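Local coordinates for cyclic nucleotide-binding protein (Ruegeria pomeroyi DSS-3, PDB 3H3Z), which probably acts as a CRP-like transcription regulator that couples a cyclic nucleotide-binding domain to a DNA-binding domain, at residues R18-Q23 and I127-T132; D26-Q31 and P113-L118; V55-W60 and P104-H109; W60-R65 and S98-T103; V156-L161 and D222-D227. One frame throughout, in Å; residues are numbered along the deposited sequence.

Contact 1 of 5, residues R18-Q23 and I127-T132; sequences RSLPEQ and ISILAT
The five-membered ring of Pro21 meets helix 123-145 with its outer carbons, which divide their partners: CG lies 3.6 Å from Ser128 OG, while Pro21 CD rests 3.7 Å from Ile129 CG1. The isoleucine branch passes the ring at a slant. Leu20 continues the apolar seam. Its CB leaves the helix, yet the end of the chain comes back, and Leu20 CD2 settles 3.5 Å from Ile129 CD1, the two side chains lying alongside and pointing the same way. With CG1 anti to the carbonyl carbon (chi1 -65°), Ile129 gives CG1 and CD1 to Pro21 and Leu20 and turns its other branch, CG2, to Ser19 O at 3.6 Å. In CRP-like proteins this long helix pairs with its twin to form the dimer. Here Ile129 also packs on Leu130 of the second subunit, and is thereby shared between the 18-23 loop and the subunit interface. A water closes the polar side, donating to Ser19 O at 2.8 Å and to Ser128 O at 2.9 Å. The same water accepts from Thr132 OG1 at 2.8 Å, and that hydroxyl is further hydrogen-bonded to Arg91 of the second subunit. Next to it, Thr132 CG2 touches Ser19 CA at 3.9 Å, whereas Ser19 OG is hydrogen-bonded to Leu15 O, at the start of helix 15-18.

Contact 2 of 5, residues D26-Q31 and P113-L118; sequences DALLSQ and PVFVSL
Leu28 and Val114 come together through matching torsions: Leu28 holds CG anti to its backbone N (chi1 -160°), and Val114 does the same with CG1 (chi1 167°). Both branches are thereby carried between helix 25-29 and helix 112-121, part of the helical layer that flanks the beta roll in cyclic nucleotide-binding domains. The two side chains slide past each other in opposite directions, leaving Leu28 CD1 3.4 Å from Val114 CG1. The other methyl of the leucine goes to the aromatic ring: Leu28 CD2 lies in the plane of the Phe115 ring, at its edge, 3.5 Å from Phe115 CD1. One turn further along helix 112-121, Leu28 CD1 also approaches Leu118 CD2, at a looser 4.4 Å. Around Leu28, Phe115 packs on Leu16 and Leu20 as well as on Leu90 of helix 86-91, and Leu28 itself reaches Ile110 on the adjoining strand.

On the more exposed side the extended chain of Gln31 brings its amide across Val114, each end against a different methyl. NE2 of Gln31 is 3.5 Å from Val114 CG1, and Gln31 OE1 is equally 3.5 Å from Val114 CG2; these are van der Waals contacts of a polar group with a valine. One serine in each segment bonds back to its own backbone. Ser30 OG donates to Asp26 O at 2.6 Å, and Ser117 OG donates to Pro113 O at 2.7 Å, a carbonyl that accepts from Ser117 N too.

Contact 3 of 5, residues V55-W60 and P104-H109; sequences VVIDGW and PCEVMH
Ile57 N and Asp58 N both donate to Glu106 O, at 2.8 Å and 3.2 Å respectively, arriving from the same face of the carbonyl plane; this is a classic beta bulge, set in the beta roll of the cyclic nucleotide-binding domain. Before it the antiparallel register is regular: Val55 and Met108 form a hydrogen-bonded pair, with Met108 N to Val55 O at 2.9 Å and Val55 N to Met108 O at 3.0 Å. The chain turns a corner here, at Ile57, between the two sheets of the roll, and Gly59 follows with a positive phi (88°), its CA 3.6 Å from Pro104 O in a CA-H...O contact.

Ile57 turns its side chain toward strand 105-111. CB leans on Glu106 O and CD1 lies 4.1 Å from Met108 CB, with Gln7 and Ala11 of helix 5-11 nearby. Cut back to alanine, Ile57 would lose CG1, CG2 and CD1, which is likely to open a gap beside Met108 and toward helix 5-11. Selenomethionine Met108 runs alongside Val55, pointing the same way; the bend at chi3 (80°) brings Met108 CE to within 3.6 Å of Val55 CG2.

Contact 4 of 5, residues W60-R65 and S98-T103; sequences WVKLFR and SAEAVT
Strands 60-66 and 98-101 are antiparallel neighbours in one sheet of the beta roll, and Lys62 with Glu100 is a hydrogen-bonded pair between them. Lys62 N donates to Glu100 O at 2.9 Å, nearly along the C=O axis, and Glu100 N returns a bond to Lys62 O at 3.0 Å. Phe64 and Ser98 make the second such pair, Ser98 N reaching Phe64 O at 2.8 Å. On the face bearing these residues, Lys62 and Glu100 lie side by side and close a salt bridge, NZ to OE2 3.6 Å; Glu72 is a second acidic partner of the lysine. Phe64 takes the crowded position with CG between backbone N and carbonyl carbon (chi1 65°), which swings its ring over Ser98. Ser98 CB sits over one ring face, toward the rim and 3.7 Å from Phe64 CZ, a CH-pi contact. The Glu100 carboxylate stands 76° to that ring. On the other face Leu63 CD2 presses on Ala99 CB at 3.4 Å.

Past the strand end, Trp60 O accepts from Val102 N and weakly from Thr103 N. Thr103 grips the same tryptophan twice: OG1 accepts from Trp60 N at 3.1 Å, and CG2 rests near the indole CD1. A valine in place of Thr103 would remove the hydroxyl and probably leave Trp60 N without that acceptor. Trp60 NE1 is bonded to Thr174 O, tying this corner to the C-terminal domain. Such paired antiparallel strands build the beta roll of CRP-like cyclic nucleotide-binding domains.

Contact 5 of 5, residues V156-L161 and D222-D227; sequences VAEFLL and DYAESD
Glu158 meets Ala224 with the middle of its chain. Its CB points past the partner helix; CG, anti to the carbonyl carbon (chi1 -74°), lies 4.1 Å from Ala224 CB. Beyond CG the chain stays extended and carries CD past the methyl toward a polar end. There OE2 is hydrogen-bonded to Gln150 NE2. The same Gln150 amide also bonds to Ala224 O, so one side chain outside the two segments links the glutamate of the first helix to the backbone of the second.

Ala224 is the centre of the contact. Its methyl points into helix 152-164 and touches three side chains there: besides Glu158, it lies 4.0 Å from Ala157 CB and 4.2 Å from Leu161 CD1. Ala157 and Leu161 stand one turn apart on that helix, joined by the backbone bond from Leu161 N to Ala157 O at 2.8 Å, and both direct their CB toward the other segment. With alanine facing alanine, the backbones come close, Ala157 CA and Ala224 CA being 5.8 Å apart. Ala157 CB also brushes the neighbouring aromatic ring, 4.4 Å from Tyr223 CD1. No hydrogen bond crosses directly between the two segments; the joint is small and apolar.

Away from this joint, helix 152-164 also packs on helices 180-185 and 190-199. Helix 152-164, packed against helix 217-225, belongs to the Crp-like helix-turn-helix domain, which probably binds DNA.

Contacts 1 and 2 form one cluster of helices and the loop between two of them: Leu20 CD2 of the first lies 3.8 Å from Phe115 CE1 of the second. It reaches the beta roll where Leu29 CD2 comes to 3.6 Å from Met108 SE of contact 3. Contacts 3 and 4, their centres about 11 Å apart, share Trp60 and join the two sheets of the roll. Trp60 also spans the domains, its CH2 lying 3.7 Å from Phe159 CZ of contact 5, although the centres of contacts 4 and 5 are about 27 Å apart. Contacts 2 and 5 sit about 37 Å apart, centre to centre, with helix 123-145 running toward the probable DNA-binding domain.

Contact 1 of 5, residues R18-Q23 and I127-T132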
# COMPACT_ATOMS: atom_id res chain seq x y z
N ARG B 18 10.95 7.65 -6.71
CA ARG B 18 10.56 6.44 -7.43
C ARG B 18 9.38 6.73 -8.35
O ARG B 18 9.42 6.43 -9.55
CB ARG B 18 10.23 5.30 -6.48
CG ARG B 18 11.47 4.69 -5.83
CD ARG B 18 11.15 3.63 -4.79
NE ARG B 18 12.38 2.93 -4.41
CZ ARG B 18 12.92 1.92 -5.09
NH1 ARG B 18 12.35 1.44 -6.19
NH2 ARG B 18 14.06 1.39 -4.66
N SER B 19 8.39 7.44 -7.83
CA SER B 19 7.16 7.68 -8.58
C SER B 19 7.28 8.60 -9.81
O SER B 19 6.34 8.71 -10.60
CB SER B 19 6.17 8.29 -7.60
OG SER B 19 6.10 7.46 -6.43
N LEU B 20 8.43 9.24 -9.99
CA LEU B 20 8.56 10.18 -11.08
C LEU B 20 9.01 9.56 -12.39
O LEU B 20 9.63 8.48 -12.39
CB LEU B 20 9.61 11.24 -10.73
CG LEU B 20 9.25 12.27 -9.70
CD1 LEU B 20 10.52 13.06 -9.35
CD2 LEU B 20 8.16 13.17 -10.23
N PRO B 21 8.71 10.27 -13.50
CA PRO B 21 9.24 9.79 -14.75
C PRO B 21 10.75 9.98 -14.66
O PRO B 21 11.21 11.10 -14.42
CB PRO B 21 8.63 10.71 -15.83
CG PRO B 21 7.68 11.66 -15.12
CD PRO B 21 7.94 11.54 -13.66
N GLU B 22 11.48 8.87 -14.83
CA GLU B 22 12.96 8.82 -14.83
C GLU B 22 13.65 9.94 -15.60
O GLU B 22 14.69 10.43 -15.19
CB GLU B 22 13.45 7.49 -15.40
CG GLU B 22 12.92 7.14 -16.80
CD GLU B 22 13.53 5.80 -17.34
OE1 GLU B 22 14.16 5.06 -16.53
OE2 GLU B 22 13.36 5.51 -18.56
N GLN B 23 13.05 10.37 -16.69
CA GLN B 23 13.63 11.42 -17.49
C GLN B 23 13.44 12.81 -16.93
O GLN B 23 13.83 13.76 -17.58
CB GLN B 23 13.07 11.37 -18.94
CG GLN B 23 11.60 11.77 -19.16
CD GLN B 23 10.58 10.61 -19.07
OE1 GLN B 23 10.78 9.56 -18.40
NE2 GLN B 23 9.44 10.83 -19.73
N ILE B 127 -0.07 12.92 -15.07
CA ILE B 127 -0.73 11.71 -15.58
C ILE B 127 0.24 10.49 -15.49
O ILE B 127 -0.11 9.45 -15.03
CB ILE B 127 -1.21 11.86 -17.02
CG1 ILE B 127 -2.40 12.83 -17.07
CG2 ILE B 127 -1.67 10.52 -17.60
CD1 ILE B 127 -2.88 13.14 -18.47
N SER B 128 1.48 10.67 -15.90
CA SER B 128 2.50 9.65 -15.77
C SER B 128 2.84 9.23 -14.31
O SER B 128 3.11 8.06 -13.99
CB SER B 128 3.77 10.16 -16.47
OG SER B 128 4.91 9.51 -15.94
N ILE B 129 2.86 10.21 -13.42
CA ILE B 129 3.20 9.96 -12.01
C ILE B 129 2.06 9.21 -11.35
O ILE B 129 2.28 8.30 -10.58
CB ILE B 129 3.51 11.26 -11.25
CG1 ILE B 129 4.78 11.93 -11.82
CG2 ILE B 129 3.72 10.97 -9.80
CD1 ILE B 129 4.94 13.45 -11.49
N LEU B 130 0.85 9.59 -11.71
CA LEU B 130 -0.37 9.02 -11.15
C LEU B 130 -0.56 7.55 -11.59
O LEU B 130 -1.08 6.71 -10.82
CB LEU B 130 -1.54 9.90 -11.55
CG LEU B 130 -2.95 9.66 -11.01
CD1 LEU B 130 -2.98 9.53 -9.44
CD2 LEU B 130 -3.89 10.79 -11.54
N ALA B 131 -0.13 7.24 -12.80
CA ALA B 131 -0.18 5.88 -13.30
C ALA B 131 0.70 5.02 -12.38
O ALA B 131 0.32 3.94 -11.97
CB ALA B 131 0.29 5.81 -14.77
N THR B 132 1.86 5.54 -12.02
CA THR B 132 2.81 4.82 -11.19
C THR B 132 2.34 4.69 -9.76
O THR B 132 2.47 3.63 -9.13
CB THR B 132 4.14 5.54 -11.27
OG1 THR B 132 4.49 5.61 -12.64
CG2 THR B 132 5.31 4.83 -10.45
O HOH W 1 5.96 7.94 -13.28

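Contact 2 of 5, residues D26-Q31 and P113-L118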
# COMPACT_ATOMS: atom_id res chain seq x y z
N ASP B 26 16.43 14.13 -12.45
CA ASP B 26 17.64 14.94 -12.28
C ASP B 26 17.37 16.44 -12.22
O ASP B 26 18.03 17.15 -11.47
CB ASP B 26 18.68 14.60 -13.38
CG ASP B 26 19.22 13.14 -13.28
OD1 ASP B 26 18.83 12.39 -12.33
OD2 ASP B 26 20.02 12.75 -14.17
N ALA B 27 16.39 16.93 -12.96
CA ALA B 27 16.14 18.38 -12.99
C ALA B 27 15.41 18.84 -11.75
O ALA B 27 15.47 20.03 -11.37
CB ALA B 27 15.36 18.80 -14.26
N LEU B 28 14.68 17.90 -11.16
CA LEU B 28 13.94 18.20 -9.95
C LEU B 28 14.95 18.13 -8.85
O LEU B 28 15.02 19.05 -8.05
CB LEU B 28 12.80 17.21 -9.70
CG LEU B 28 11.73 17.77 -8.75
CD1 LEU B 28 10.95 18.86 -9.46
CD2 LEU B 28 10.80 16.69 -8.24
N LEU B 29 15.75 17.05 -8.83
CA LEU B 29 16.83 16.91 -7.86
C LEU B 29 17.82 18.08 -7.90
O LEU B 29 18.48 18.36 -6.93
CB LEU B 29 17.62 15.65 -8.10
CG LEU B 29 17.00 14.32 -7.70
CD1 LEU B 29 18.00 13.19 -7.94
CD2 LEU B 29 16.56 14.29 -6.26
N SER B 30 17.90 18.75 -9.04
CA SER B 30 18.80 19.88 -9.23
C SER B 30 18.32 21.12 -8.57
O SER B 30 19.11 22.04 -8.38
CB SER B 30 18.97 20.16 -10.72
OG SER B 30 19.75 19.10 -11.27
N GLN B 31 17.03 21.18 -8.27
CA GLN B 31 16.48 22.35 -7.60
C GLN B 31 16.25 22.11 -6.09
O GLN B 31 15.59 22.90 -5.43
CB GLN B 31 15.22 22.81 -8.29
CG GLN B 31 15.49 23.26 -9.69
CD GLN B 31 14.24 23.80 -10.34
OE1 GLN B 31 13.83 24.93 -10.06
NE2 GLN B 31 13.63 23.01 -11.23
N PRO B 113 6.63 24.68 -5.31
CA PRO B 113 6.29 25.34 -6.57
C PRO B 113 7.04 24.76 -7.74
O PRO B 113 6.48 24.69 -8.82
CB PRO B 113 6.70 26.80 -6.33
CG PRO B 113 6.50 26.95 -4.82
CD PRO B 113 7.11 25.66 -4.32
N VAL B 114 8.26 24.29 -7.50
CA VAL B 114 9.06 23.62 -8.53
C VAL B 114 8.29 22.42 -9.10
O VAL B 114 8.14 22.28 -10.30
CB VAL B 114 10.45 23.14 -7.98
CG1 VAL B 114 11.14 22.19 -8.94
CG2 VAL B 114 11.36 24.33 -7.62
N PHE B 115 7.80 21.58 -8.19
CA PHE B 115 7.05 20.38 -8.50
C PHE B 115 5.67 20.71 -9.11
O PHE B 115 5.27 20.16 -10.13
CB PHE B 115 6.89 19.59 -7.18
CG PHE B 115 6.46 18.14 -7.35
CD1 PHE B 115 7.38 17.16 -7.72
CD2 PHE B 115 5.17 17.75 -7.07
CE1 PHE B 115 6.99 15.81 -7.85
CE2 PHE B 115 4.76 16.40 -7.22
CZ PHE B 115 5.69 15.44 -7.60
N VAL B 116 4.93 21.61 -8.48
CA VAL B 116 3.58 21.94 -8.95
C VAL B 116 3.56 22.64 -10.33
O VAL B 116 2.74 22.27 -11.20
CB VAL B 116 2.83 22.79 -7.90
CG1 VAL B 116 1.54 23.27 -8.45
CG2 VAL B 116 2.62 21.97 -6.61
N SER B 117 4.46 23.59 -10.55
CA SER B 117 4.50 24.31 -11.83
C SER B 117 4.87 23.38 -12.99
O SER B 117 4.43 23.57 -14.11
CB SER B 117 5.49 25.44 -11.78
OG SER B 117 6.74 24.88 -11.47
N LEU B 118 5.69 22.37 -12.71
CA LEU B 118 6.02 21.37 -13.70
C LEU B 118 4.74 20.71 -14.20
O LEU B 118 4.51 20.52 -15.40
CB LEU B 118 6.93 20.34 -13.07
CG LEU B 118 7.57 19.26 -13.91
CD1 LEU B 118 8.47 19.87 -14.97
CD2 LEU B 118 8.35 18.32 -12.98

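Contact 3 of 5, residues V55-W60 and P104-H109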
# COMPACT_ATOMS: atom_id res chain seq x y z
N VAL B 55 12.76 14.70 2.03
CA VAL B 55 13.34 13.37 1.91
C VAL B 55 14.49 13.24 2.88
O VAL B 55 15.45 14.04 2.81
CB VAL B 55 13.87 13.12 0.50
CG1 VAL B 55 14.29 11.64 0.36
CG2 VAL B 55 12.80 13.51 -0.50
N VAL B 56 14.41 12.26 3.78
CA VAL B 56 15.49 12.06 4.75
C VAL B 56 16.67 11.38 4.08
O VAL B 56 16.52 10.32 3.45
CB VAL B 56 15.08 11.22 5.95
CG1 VAL B 56 16.24 11.12 6.95
CG2 VAL B 56 13.77 11.77 6.60
N ILE B 57 17.84 12.01 4.20
CA ILE B 57 19.08 11.49 3.62
C ILE B 57 19.86 10.69 4.66
O ILE B 57 20.52 9.70 4.30
CB ILE B 57 19.98 12.63 3.02
CG1 ILE B 57 19.24 13.41 1.92
CG2 ILE B 57 21.30 12.06 2.51
CD1 ILE B 57 18.54 12.57 0.88
N ASP B 58 19.81 11.12 5.92
CA ASP B 58 20.45 10.41 7.04
C ASP B 58 19.79 10.83 8.34
O ASP B 58 19.32 11.94 8.45
CB ASP B 58 21.94 10.72 7.13
CG ASP B 58 22.67 9.75 8.05
OD1 ASP B 58 22.76 8.53 7.70
OD2 ASP B 58 23.15 10.20 9.12
N GLY B 59 19.79 9.94 9.32
CA GLY B 59 19.18 10.16 10.62
C GLY B 59 17.72 9.79 10.69
O GLY B 59 17.18 9.13 9.78
N TRP B 60 17.08 10.25 11.77
CA TRP B 60 15.66 10.05 12.05
C TRP B 60 14.90 11.34 12.34
O TRP B 60 15.38 12.21 13.05
CB TRP B 60 15.55 9.17 13.28
CG TRP B 60 16.12 7.84 13.05
CD1 TRP B 60 17.43 7.50 13.08
CD2 TRP B 60 15.40 6.66 12.73
NE1 TRP B 60 17.57 6.17 12.83
CE2 TRP B 60 16.34 5.63 12.60
CE3 TRP B 60 14.05 6.37 12.56
CZ2 TRP B 60 15.98 4.33 12.30
CZ3 TRP B 60 13.68 5.09 12.25
CH2 TRP B 60 14.64 4.07 12.14
N PRO B 104 20.86 13.70 14.89
CA PRO B 104 21.24 14.67 13.87
C PRO B 104 20.86 14.11 12.49
O PRO B 104 20.82 12.88 12.31
CB PRO B 104 22.77 14.81 14.03
CG PRO B 104 23.20 13.77 14.97
CD PRO B 104 21.99 13.23 15.70
N CYS B 105 20.49 14.97 11.56
CA CYS B 105 20.17 14.48 10.22
C CYS B 105 20.39 15.40 9.05
O CYS B 105 20.66 16.59 9.21
CB CYS B 105 18.72 13.92 10.13
SG CYS B 105 17.47 14.29 11.25
N GLU B 106 20.33 14.79 7.87
CA GLU B 106 20.44 15.48 6.60
C GLU B 106 19.14 15.24 5.87
O GLU B 106 18.61 14.14 5.90
CB GLU B 106 21.58 14.94 5.76
CG GLU B 106 22.94 14.96 6.41
CD GLU B 106 24.03 14.29 5.55
OE1 GLU B 106 23.91 14.30 4.29
OE2 GLU B 106 25.00 13.75 6.14
N VAL B 107 18.63 16.27 5.21
CA VAL B 107 17.36 16.18 4.55
C VAL B 107 17.45 17.00 3.30
O VAL B 107 18.16 18.03 3.28
CB VAL B 107 16.21 16.75 5.42
CG1 VAL B 107 14.87 16.68 4.66
CG2 VAL B 107 16.13 16.04 6.78
N MSE B 108 16.73 16.56 2.28
CA MSE B 108 16.67 17.23 1.02
C MSE B 108 15.31 17.80 0.92
O MSE B 108 14.32 17.07 1.06
CB MSE B 108 16.90 16.23 -0.11
CG MSE B 108 16.95 16.86 -1.52
SE MSE B 108 17.05 15.42 -2.92
CE MSE B 108 15.00 15.04 -2.86
N HIS B 109 15.24 19.08 0.62
CA HIS B 109 13.95 19.71 0.48
C HIS B 109 13.63 20.04 -0.97
O HIS B 109 14.39 20.72 -1.63
CB HIS B 109 13.93 20.98 1.36
CG HIS B 109 14.15 20.69 2.81
ND1 HIS B 109 13.15 20.21 3.64
CD2 HIS B 109 15.25 20.83 3.59
CE1 HIS B 109 13.63 20.08 4.86
NE2 HIS B 109 14.91 20.42 4.86

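Contact 4 of 5, residues W60-R65 and S98-T103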
# COMPACT_ATOMS: atom_id res chain seq x y z
N TRP B 60 17.08 10.25 11.77
CA TRP B 60 15.66 10.05 12.05
C TRP B 60 14.90 11.34 12.34
O TRP B 60 15.38 12.21 13.05
CB TRP B 60 15.55 9.17 13.28
CG TRP B 60 16.12 7.84 13.05
CD1 TRP B 60 17.43 7.50 13.08
CD2 TRP B 60 15.40 6.66 12.73
NE1 TRP B 60 17.57 6.17 12.83
CE2 TRP B 60 16.34 5.63 12.60
CE3 TRP B 60 14.05 6.37 12.56
CZ2 TRP B 60 15.98 4.33 12.30
CZ3 TRP B 60 13.68 5.09 12.25
CH2 TRP B 60 14.64 4.07 12.14
N VAL B 61 13.69 11.44 11.81
CA VAL B 61 12.84 12.58 11.96
C VAL B 61 11.52 12.06 12.47
O VAL B 61 11.01 11.10 11.91
CB VAL B 61 12.65 13.29 10.59
CG1 VAL B 61 11.52 14.35 10.62
CG2 VAL B 61 13.97 13.89 10.13
N LYS B 62 10.96 12.67 13.52
CA LYS B 62 9.65 12.23 13.98
C LYS B 62 8.67 13.31 13.63
O LYS B 62 9.04 14.48 13.56
CB LYS B 62 9.61 11.98 15.49
CG LYS B 62 9.55 13.24 16.34
CD LYS B 62 9.86 12.98 17.80
CE LYS B 62 9.91 14.32 18.56
NZ LYS B 62 10.36 14.23 19.97
N LEU B 63 7.43 12.90 13.37
CA LEU B 63 6.36 13.79 13.12
C LEU B 63 5.45 13.60 14.32
O LEU B 63 5.29 12.45 14.75
CB LEU B 63 5.61 13.45 11.84
CG LEU B 63 6.37 13.43 10.49
CD1 LEU B 63 5.40 13.38 9.31
CD2 LEU B 63 7.21 14.62 10.37
N PHE B 64 4.89 14.70 14.85
CA PHE B 64 3.98 14.67 15.99
C PHE B 64 2.90 15.78 16.02
O PHE B 64 3.06 16.87 15.41
CB PHE B 64 4.79 14.73 17.30
CG PHE B 64 5.56 16.02 17.50
CD1 PHE B 64 6.85 16.17 17.00
CD2 PHE B 64 4.99 17.09 18.19
CE1 PHE B 64 7.53 17.34 17.16
CE2 PHE B 64 5.67 18.27 18.38
CZ PHE B 64 6.95 18.40 17.86
N ARG B 65 1.79 15.45 16.69
CA ARG B 65 0.68 16.35 16.99
C ARG B 65 0.55 16.61 18.49
O ARG B 65 0.95 15.79 19.30
CB ARG B 65 -0.68 15.80 16.54
CG ARG B 65 -1.20 16.33 15.18
CD ARG B 65 -2.71 16.00 14.93
N SER B 98 3.94 18.66 13.41
CA SER B 98 5.26 19.27 13.46
C SER B 98 6.25 18.17 13.17
O SER B 98 5.91 17.01 13.28
CB SER B 98 5.51 19.92 14.84
OG SER B 98 4.48 20.84 15.11
N ALA B 99 7.47 18.54 12.83
CA ALA B 99 8.56 17.60 12.48
C ALA B 99 9.80 18.05 13.17
O ALA B 99 10.13 19.23 13.09
CB ALA B 99 8.82 17.53 10.93
N GLU B 100 10.52 17.11 13.76
CA GLU B 100 11.73 17.41 14.50
C GLU B 100 12.72 16.27 14.37
O GLU B 100 12.31 15.12 14.33
CB GLU B 100 11.33 17.63 15.94
CG GLU B 100 12.43 17.81 16.98
CD GLU B 100 11.81 18.00 18.39
OE1 GLU B 100 10.93 18.89 18.55
OE2 GLU B 100 12.18 17.23 19.31
N ALA B 101 14.00 16.64 14.28
CA ALA B 101 15.12 15.73 14.19
C ALA B 101 15.30 14.94 15.49
O ALA B 101 15.55 15.50 16.54
CB ALA B 101 16.40 16.51 13.89
N VAL B 102 15.16 13.63 15.42
CA VAL B 102 15.34 12.80 16.59
C VAL B 102 16.83 12.53 16.79
O VAL B 102 17.24 12.29 17.90
CB VAL B 102 14.59 11.50 16.46
CG1 VAL B 102 15.06 10.54 17.51
CG2 VAL B 102 13.14 11.78 16.58
N THR B 103 17.60 12.56 15.72
CA THR B 103 19.01 12.36 15.75
C THR B 103 19.54 13.46 14.88
O THR B 103 18.77 14.09 14.17
CB THR B 103 19.40 11.03 15.10
OG1 THR B 103 19.31 11.15 13.67
CG2 THR B 103 18.50 9.88 15.59

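Contact 5 of 5, residues V156-L161 and D222-D227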
# COMPACT_ATOMS: atom_id res chain seq x y z
N VAL B 156 11.44 -7.55 13.07
CA VAL B 156 12.51 -6.63 13.48
C VAL B 156 13.72 -6.87 12.59
O VAL B 156 14.35 -5.91 12.12
CB VAL B 156 12.84 -6.75 15.00
CG1 VAL B 156 14.10 -5.95 15.35
CG2 VAL B 156 11.65 -6.31 15.84
N ALA B 157 14.01 -8.16 12.35
CA ALA B 157 15.11 -8.60 11.48
C ALA B 157 15.02 -7.95 10.10
O ALA B 157 15.99 -7.41 9.57
CB ALA B 157 15.08 -10.11 11.35
N GLU B 158 13.82 -8.00 9.54
CA GLU B 158 13.54 -7.40 8.24
C GLU B 158 13.62 -5.90 8.25
O GLU B 158 14.04 -5.29 7.26
CB GLU B 158 12.14 -7.74 7.80
CG GLU B 158 12.02 -9.12 7.38
CD GLU B 158 10.62 -9.49 7.08
OE1 GLU B 158 9.67 -8.88 7.64
OE2 GLU B 158 10.49 -10.43 6.26
N PHE B 159 13.13 -5.30 9.33
CA PHE B 159 13.25 -3.88 9.49
C PHE B 159 14.72 -3.50 9.41
O PHE B 159 15.09 -2.66 8.61
CB PHE B 159 12.65 -3.46 10.84
CG PHE B 159 12.87 -2.03 11.18
CD1 PHE B 159 12.10 -1.04 10.59
CD2 PHE B 159 13.82 -1.67 12.10
CE1 PHE B 159 12.31 0.30 10.90
CE2 PHE B 159 14.04 -0.33 12.40
CZ PHE B 159 13.27 0.64 11.79
N LEU B 160 15.54 -4.18 10.21
CA LEU B 160 16.99 -3.91 10.24
C LEU B 160 17.65 -4.13 8.91
O LEU B 160 18.41 -3.29 8.45
CB LEU B 160 17.69 -4.78 11.29
CG LEU B 160 17.42 -4.41 12.75
CD1 LEU B 160 17.97 -5.47 13.70
CD2 LEU B 160 17.98 -3.00 13.09
N LEU B 161 17.37 -5.28 8.30
CA LEU B 161 17.92 -5.61 6.99
C LEU B 161 17.60 -4.56 5.92
O LEU B 161 18.45 -4.24 5.08
CB LEU B 161 17.40 -6.96 6.52
CG LEU B 161 17.94 -8.20 7.23
CD1 LEU B 161 17.07 -9.37 6.84
CD2 LEU B 161 19.41 -8.44 6.89
N ASP B 222 18.68 -15.04 6.89
CA ASP B 222 18.30 -16.44 7.07
C ASP B 222 17.31 -16.61 8.21
O ASP B 222 16.37 -17.40 8.09
CB ASP B 222 19.55 -17.30 7.33
CG ASP B 222 19.23 -18.80 7.39
OD1 ASP B 222 18.87 -19.39 6.34
OD2 ASP B 222 19.38 -19.38 8.48
N TYR B 223 17.55 -15.92 9.32
CA TYR B 223 16.61 -15.97 10.44
C TYR B 223 15.24 -15.45 9.99
O TYR B 223 14.20 -16.07 10.26
CB TYR B 223 17.11 -15.12 11.60
CG TYR B 223 16.17 -15.13 12.77
CD1 TYR B 223 15.15 -14.20 12.89
CD2 TYR B 223 16.28 -16.10 13.76
CE1 TYR B 223 14.28 -14.23 13.96
CE2 TYR B 223 15.41 -16.14 14.83
CZ TYR B 223 14.41 -15.21 14.93
OH TYR B 223 13.56 -15.27 16.00
N ALA B 224 15.27 -14.31 9.30
CA ALA B 224 14.08 -13.66 8.78
C ALA B 224 13.30 -14.58 7.85
O ALA B 224 12.08 -14.67 7.96
CB ALA B 224 14.46 -12.36 8.06
N GLU B 225 14.00 -15.27 6.95
CA GLU B 225 13.37 -16.16 5.95
C GLU B 225 12.96 -17.54 6.49
O GLU B 225 12.05 -18.15 5.93
CB GLU B 225 14.28 -16.33 4.75
CG GLU B 225 14.40 -15.05 3.93
CD GLU B 225 15.51 -15.11 2.88
OE1 GLU B 225 16.42 -15.98 2.98
OE2 GLU B 225 15.48 -14.27 1.94
N SER B 226 13.60 -18.01 7.57
CA SER B 226 13.27 -19.27 8.26
C SER B 226 11.76 -19.46 8.51
O SER B 226 11.02 -18.49 8.64
CB SER B 226 14.01 -19.32 9.60
N ASP B 227 11.32 -20.72 8.58
CA ASP B 227 9.91 -21.07 8.84
C ASP B 227 9.69 -21.42 10.31
O ASP B 227 8.85 -20.81 10.99
CB ASP B 227 9.45 -22.24 7.95